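Local coordinates for protein albumin-1 (Psophocarpus tetragonolobus, PDB 1WBA) that serves as a 2S seed storage protein and belongs to the leguminous Kunitz-type protease inhibitor family, at residues Y55-S60 with I80-D85; S93-Q98 with G108-Q113. All blocks are in the same frame, centred on the assembly; numbering follows the deposited sequence.

Contact 1: residues Y55-S60 with I80-D85; sequences YATSIS and INFATD
Thr57 faces Phe82, Ser58 faces Asn81 and Ile59 faces Ile80 where strands 56-60 and 80-82 run antiparallel, their axes inclined at 152° and approaching to 4.5 Å. This ladder belongs to the larger sheet of the beta-trefoil, the fold of the leguminous (soybean-type) Kunitz inhibitors. Ser58 and Asn81 form the hydrogen-bonded pair: Ser58 N reaches Asn81 O at 2.8 Å, and Asn81 N returns a bond to Ser58 O. Beyond Phe82 the ladder gains one more rung, Ala83 N to Ala56 O at 2.9 Å, in which the N-H points almost straight at the oxygen (174°) but the donor stands above the carbonyl plane.

Ile59 and Ile80 point to one face of the sheet, whereas the side chains of Thr57 and Phe82 diverge. CG2 of Ile80, anti to its own backbone N, meets CB of Thr57 at 3.8 Å. Trp92 lies against both Thr57 and Ile80, and OG1 of Thr57 is tied to the carbonyl of Tyr19 in the strand on its other flank. Ser58 and Asn81, both partly exposed, point to the opposite face, where Lys18 touches Ser58 and Ala83, and Ser58 OG rests against CB of Ala83.

At the end of the ladder Tyr55 turns its edge toward the face of Phe82, an offset edge-to-face pair with planes at 82° and centroids 5.8 Å apart. The closest touch comes from the start of the tyrosine side chain, CB, against CD1 of Phe82 at 3.6 Å.

Beyond the last direct rung, two waters link Ala56 to Thr84. One donates to Ala56 O and accepts from Thr84 N, so that carbonyl has two donors; the second accepts from Ala56 N at 2.8 Å and lies 2.7 Å from Thr84 OG1.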
loop_
_atom_site.group_PDB
_atom_site.type_symbol
_atom_site.label_atom_id
_atom_site.label_comp_id
_atom_site.label_asym_id
_atom_site.label_seq_id
_atom_site.Cartn_x
_atom_site.Cartn_y
_atom_site.Cartn_z
ATOM N N TYR A 55 2.717 10.540 2.061
ATOM C CA TYR A 55 1.271 10.713 2.148
ATOM C C TYR A 55 0.612 9.774 3.174
ATOM O O TYR A 55 0.982 8.589 3.295
ATOM C CB TYR A 55 0.621 10.494 0.777
ATOM C CG TYR A 55 0.963 11.525 -0.293
ATOM C CD1 TYR A 55 1.035 12.891 0.009
ATOM C CD2 TYR A 55 1.170 11.136 -1.623
ATOM C CE1 TYR A 55 1.290 13.840 -0.990
ATOM C CE2 TYR A 55 1.427 12.077 -2.628
ATOM C CZ TYR A 55 1.489 13.423 -2.303
ATOM O OH TYR A 55 1.743 14.349 -3.287
ATOM N N ALA A 56 -0.382 10.302 3.887
ATOM C CA ALA A 56 -1.114 9.526 4.879
ATOM C C ALA A 56 -2.202 8.755 4.146
ATOM O O ALA A 56 -2.722 9.216 3.126
ATOM C CB ALA A 56 -1.739 10.446 5.907
ATOM N N THR A 57 -2.558 7.594 4.682
ATOM C CA THR A 57 -3.582 6.742 4.106
ATOM C C THR A 57 -4.562 6.237 5.171
ATOM O O THR A 57 -4.189 6.051 6.338
ATOM C CB THR A 57 -2.954 5.463 3.476
ATOM O OG1 THR A 57 -2.012 4.894 4.397
ATOM C CG2 THR A 57 -2.232 5.774 2.178
ATOM N N SER A 58 -5.824 6.080 4.790
ATOM C CA SER A 58 -6.808 5.481 5.695
ATOM C C SER A 58 -6.713 3.994 5.381
ATOM O O SER A 58 -6.544 3.604 4.203
ATOM C CB SER A 58 -8.222 5.946 5.377
ATOM O OG SER A 58 -8.288 7.348 5.478
ATOM N N ILE A 59 -6.790 3.174 6.422
ATOM C CA ILE A 59 -6.719 1.727 6.276
ATOM C C ILE A 59 -8.034 1.198 6.857
ATOM O O ILE A 59 -8.333 1.408 8.039
ATOM C CB ILE A 59 -5.482 1.165 7.020
ATOM C CG1 ILE A 59 -4.216 1.837 6.469
ATOM C CG2 ILE A 59 -5.414 -0.347 6.861
ATOM C CD1 ILE A 59 -2.958 1.466 7.160
ATOM N N SER A 60 -8.845 0.583 5.999
ATOM C CA SER A 60 -10.171 0.091 6.384
ATOM C C SER A 60 -10.431 -1.352 6.012
ATOM O O SER A 60 -9.900 -1.852 5.024
ATOM C CB SER A 60 -11.244 0.938 5.679
ATOM O OG SER A 60 -11.000 2.321 5.869
ATOM N N ILE A 80 -7.261 0.470 0.994
ATOM C CA ILE A 80 -6.351 1.537 1.399
ATOM C C ILE A 80 -6.577 2.727 0.496
ATOM O O ILE A 80 -6.685 2.570 -0.710
ATOM C CB ILE A 80 -4.870 1.075 1.316
ATOM C CG1 ILE A 80 -4.638 -0.098 2.283
ATOM C CG2 ILE A 80 -3.930 2.217 1.679
ATOM C CD1 ILE A 80 -3.244 -0.697 2.254
ATOM N N ASN A 81 -6.704 3.910 1.076
ATOM C CA ASN A 81 -6.902 5.101 0.263
ATOM C C ASN A 81 -6.150 6.294 0.823
ATOM O O ASN A 81 -5.901 6.365 2.026
ATOM C CB ASN A 81 -8.395 5.414 0.097
ATOM C CG ASN A 81 -9.050 5.930 1.381
ATOM O OD1 ASN A 81 -8.951 7.111 1.704
ATOM N ND2 ASN A 81 -9.751 5.057 2.091
ATOM N N PHE A 82 -5.725 7.210 -0.045
ATOM C CA PHE A 82 -5.014 8.398 0.426
ATOM C C PHE A 82 -5.977 9.275 1.228
ATOM O O PHE A 82 -7.121 9.480 0.837
ATOM C CB PHE A 82 -4.374 9.148 -0.741
ATOM C CG PHE A 82 -3.199 8.433 -1.322
ATOM C CD1 PHE A 82 -1.996 8.401 -0.637
ATOM C CD2 PHE A 82 -3.309 7.749 -2.535
ATOM C CE1 PHE A 82 -0.899 7.692 -1.137
ATOM C CE2 PHE A 82 -2.222 7.034 -3.049
ATOM C CZ PHE A 82 -1.013 7.003 -2.349
ATOM N N ALA A 83 -5.496 9.792 2.343
ATOM C CA ALA A 83 -6.335 10.565 3.240
ATOM C C ALA A 83 -6.245 12.059 3.089
ATOM O O ALA A 83 -7.125 12.788 3.533
ATOM C CB ALA A 83 -6.023 10.167 4.679
ATOM N N THR A 84 -5.192 12.529 2.456
ATOM C CA THR A 84 -5.026 13.955 2.312
ATOM C C THR A 84 -4.878 14.435 0.871
ATOM O O THR A 84 -4.789 13.645 -0.083
ATOM C CB THR A 84 -3.779 14.406 3.070
ATOM O OG1 THR A 84 -2.616 13.913 2.399
ATOM C CG2 THR A 84 -3.795 13.849 4.488
ATOM N N ASP A 85 -4.900 15.752 0.719
ATOM C CA ASP A 85 -4.696 16.359 -0.580
ATOM C C ASP A 85 -3.236 16.040 -0.871
ATOM O O ASP A 85 -2.434 15.897 0.060
ATOM C CB ASP A 85 -4.891 17.874 -0.496
ATOM C CG ASP A 85 -6.326 18.265 -0.181
ATOM O OD1 ASP A 85 -7.272 17.713 -0.783
ATOM O OD2 ASP A 85 -6.507 19.150 0.672
HETATM O O HOH W 1 -2.796 11.390 1.489
HETATM O O HOH W 2 -0.577 13.088 4.014
#

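Contact 2: residues S93-Q98 with G108-Q113; sequences SVVDFQ and GRYPNQ
Val95 pairs with Gln113 as an antiparallel, non-hydrogen-bonded pair (CA to CA 4.2 Å), while the backbone N of Asp96 bonds to Asn112 O at 2.9 Å. Strand 92-97 is the middle member of a small three-stranded antiparallel sheet in this beta-trefoil protein, and the chain enters its last strand through 108-113. Asp96 and Asn112 are each the centre of an inverse gamma turn, so both chains bend where they meet.

The aromatic contact is T-shaped: Phe97 directs its edge to a face of Tyr110, with planes at 90° and centroids 5.2 Å apart. Its CE1 arrives near the rim, 3.5 Å from CE1 of Tyr110, whose hydroxyl is hydrogen-bonded to Glu38. CG1 of Val95, anti to its backbone N (chi1 173°), packs against CB of Tyr110 at 3.8 Å, the two side chains crossing at about a right angle. CG2 of the same valine leans on CG of Gln113. Asn112 adds a weak side-chain bond, ND2 to Asp96 O. The extended Gln113 side chain passes Ser93 and ends with OE1 accepting from Gly108 N at 2.7 Å, in the carbonyl plane and on a lone pair.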
loop_
_atom_site.group_PDB
_atom_site.type_symbol
_atom_site.label_atom_id
_atom_site.label_comp_id
_atom_site.label_asym_id
_atom_site.label_seq_id
_atom_site.Cartn_x
_atom_site.Cartn_y
_atom_site.Cartn_z
ATOM N N SER A 93 -4.849 0.622 -6.080
ATOM C CA SER A 93 -5.323 -0.479 -6.902
ATOM C C SER A 93 -4.130 -1.152 -7.542
ATOM O O SER A 93 -3.042 -0.594 -7.561
ATOM C CB SER A 93 -6.286 0.021 -7.996
ATOM O OG SER A 93 -5.612 0.689 -9.057
ATOM N N VAL A 94 -4.329 -2.372 -8.023
ATOM C CA VAL A 94 -3.281 -3.109 -8.716
ATOM C C VAL A 94 -3.690 -3.198 -10.188
ATOM O O VAL A 94 -4.814 -3.582 -10.515
ATOM C CB VAL A 94 -3.119 -4.505 -8.110
ATOM C CG1 VAL A 94 -2.163 -5.357 -8.934
ATOM C CG2 VAL A 94 -2.597 -4.364 -6.679
ATOM N N VAL A 95 -2.792 -2.793 -11.070
ATOM C CA VAL A 95 -3.049 -2.814 -12.506
ATOM C C VAL A 95 -2.070 -3.781 -13.172
ATOM O O VAL A 95 -0.868 -3.762 -12.881
ATOM C CB VAL A 95 -2.882 -1.378 -13.091
ATOM C CG1 VAL A 95 -2.985 -1.374 -14.626
ATOM C CG2 VAL A 95 -3.926 -0.438 -12.469
ATOM N N ASP A 96 -2.578 -4.683 -14.005
ATOM C CA ASP A 96 -1.692 -5.621 -14.697
ATOM C C ASP A 96 -1.159 -4.849 -15.903
ATOM O O ASP A 96 -1.666 -4.943 -17.027
ATOM C CB ASP A 96 -2.440 -6.879 -15.119
ATOM C CG ASP A 96 -1.509 -8.016 -15.407
ATOM O OD1 ASP A 96 -0.305 -7.761 -15.625
ATOM O OD2 ASP A 96 -1.966 -9.170 -15.385
ATOM N N PHE A 97 -0.137 -4.064 -15.612
ATOM C CA PHE A 97 0.479 -3.141 -16.552
ATOM C C PHE A 97 1.390 -3.743 -17.603
ATOM O O PHE A 97 2.462 -4.268 -17.296
ATOM C CB PHE A 97 1.218 -2.064 -15.748
ATOM C CG PHE A 97 1.331 -0.752 -16.449
ATOM C CD1 PHE A 97 0.275 0.147 -16.437
ATOM C CD2 PHE A 97 2.503 -0.412 -17.115
ATOM C CE1 PHE A 97 0.387 1.378 -17.080
ATOM C CE2 PHE A 97 2.628 0.814 -17.760
ATOM C CZ PHE A 97 1.568 1.715 -17.743
ATOM N N GLN A 98 0.964 -3.646 -18.852
ATOM C CA GLN A 98 1.757 -4.168 -19.952
ATOM C C GLN A 98 2.869 -3.168 -20.293
ATOM O O GLN A 98 2.615 -1.972 -20.411
ATOM C CB GLN A 98 0.859 -4.400 -21.180
ATOM C CG GLN A 98 1.541 -5.132 -22.333
ATOM C CD GLN A 98 0.675 -5.156 -23.569
ATOM O OE1 GLN A 98 0.266 -4.102 -24.066
ATOM N NE2 GLN A 98 0.355 -6.353 -24.056
ATOM N N GLY A 108 -9.287 3.598 -10.831
ATOM C CA GLY A 108 -10.219 4.259 -11.725
ATOM C C GLY A 108 -9.662 4.974 -12.921
ATOM O O GLY A 108 -10.388 5.712 -13.571
ATOM N N ARG A 109 -8.394 4.749 -13.222
ATOM C CA ARG A 109 -7.752 5.409 -14.354
ATOM C C ARG A 109 -7.405 4.391 -15.440
ATOM O O ARG A 109 -7.685 4.616 -16.611
ATOM C CB ARG A 109 -6.490 6.154 -13.899
ATOM C CG ARG A 109 -6.613 6.879 -12.559
ATOM C CD ARG A 109 -7.614 8.019 -12.602
ATOM N NE ARG A 109 -7.157 9.172 -11.820
ATOM C CZ ARG A 109 -7.265 9.305 -10.496
ATOM N NH1 ARG A 109 -7.827 8.354 -9.752
ATOM N NH2 ARG A 109 -6.800 10.405 -9.911
ATOM N N TYR A 110 -6.801 3.274 -15.058
ATOM C CA TYR A 110 -6.449 2.218 -16.005
ATOM C C TYR A 110 -7.548 1.189 -16.032
ATOM O O TYR A 110 -8.119 0.856 -14.990
ATOM C CB TYR A 110 -5.151 1.538 -15.601
ATOM C CG TYR A 110 -3.963 2.427 -15.819
ATOM C CD1 TYR A 110 -3.460 2.624 -17.100
ATOM C CD2 TYR A 110 -3.344 3.072 -14.754
ATOM C CE1 TYR A 110 -2.381 3.434 -17.319
ATOM C CE2 TYR A 110 -2.252 3.895 -14.957
ATOM C CZ TYR A 110 -1.778 4.066 -16.244
ATOM O OH TYR A 110 -0.706 4.875 -16.474
ATOM N N PRO A 111 -7.849 0.644 -17.218
ATOM C CA PRO A 111 -8.914 -0.355 -17.280
ATOM C C PRO A 111 -8.516 -1.739 -16.760
ATOM O O PRO A 111 -9.363 -2.472 -16.245
ATOM C CB PRO A 111 -9.265 -0.372 -18.771
ATOM C CG PRO A 111 -7.929 -0.106 -19.436
ATOM C CD PRO A 111 -7.350 0.985 -18.567
ATOM N N ASN A 112 -7.236 -2.077 -16.864
ATOM C CA ASN A 112 -6.735 -3.397 -16.447
ATOM C C ASN A 112 -6.406 -3.600 -14.957
ATOM O O ASN A 112 -5.319 -4.070 -14.601
ATOM C CB ASN A 112 -5.558 -3.858 -17.348
ATOM C CG ASN A 112 -4.561 -2.724 -17.696
ATOM O OD1 ASN A 112 -4.885 -1.527 -17.611
ATOM N ND2 ASN A 112 -3.356 -3.108 -18.120
ATOM N N GLN A 113 -7.366 -3.274 -14.092
ATOM C CA GLN A 113 -7.198 -3.429 -12.647
ATOM C C GLN A 113 -7.521 -4.851 -12.222
ATOM O O GLN A 113 -8.421 -5.491 -12.775
ATOM C CB GLN A 113 -8.094 -2.455 -11.885
ATOM C CG GLN A 113 -7.595 -1.033 -11.897
ATOM C CD GLN A 113 -8.551 -0.047 -11.243
ATOM O OE1 GLN A 113 -8.508 1.135 -11.539
ATOM N NE2 GLN A 113 -9.394 -0.526 -10.334
#

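In the fold
Contacts 1 and 2 follow each other in series along the chain, the first closing before the second opens, and they belong to two different antiparallel sheets of the one beta-trefoil chain. They do not touch: their centres lie 19 Å apart and their nearest atoms about 6 Å. Strands 78-82 and 92-97 are nevertheless consecutive, and the ring of Trp92, at the start of the second strand, meets the ring of Phe82 in contact 1. Contact 1 lies in the larger sheet, with its centre about 10 Å from the centre of the chain; contact 2, in the three-stranded sheet, is farther out at about 15 Å.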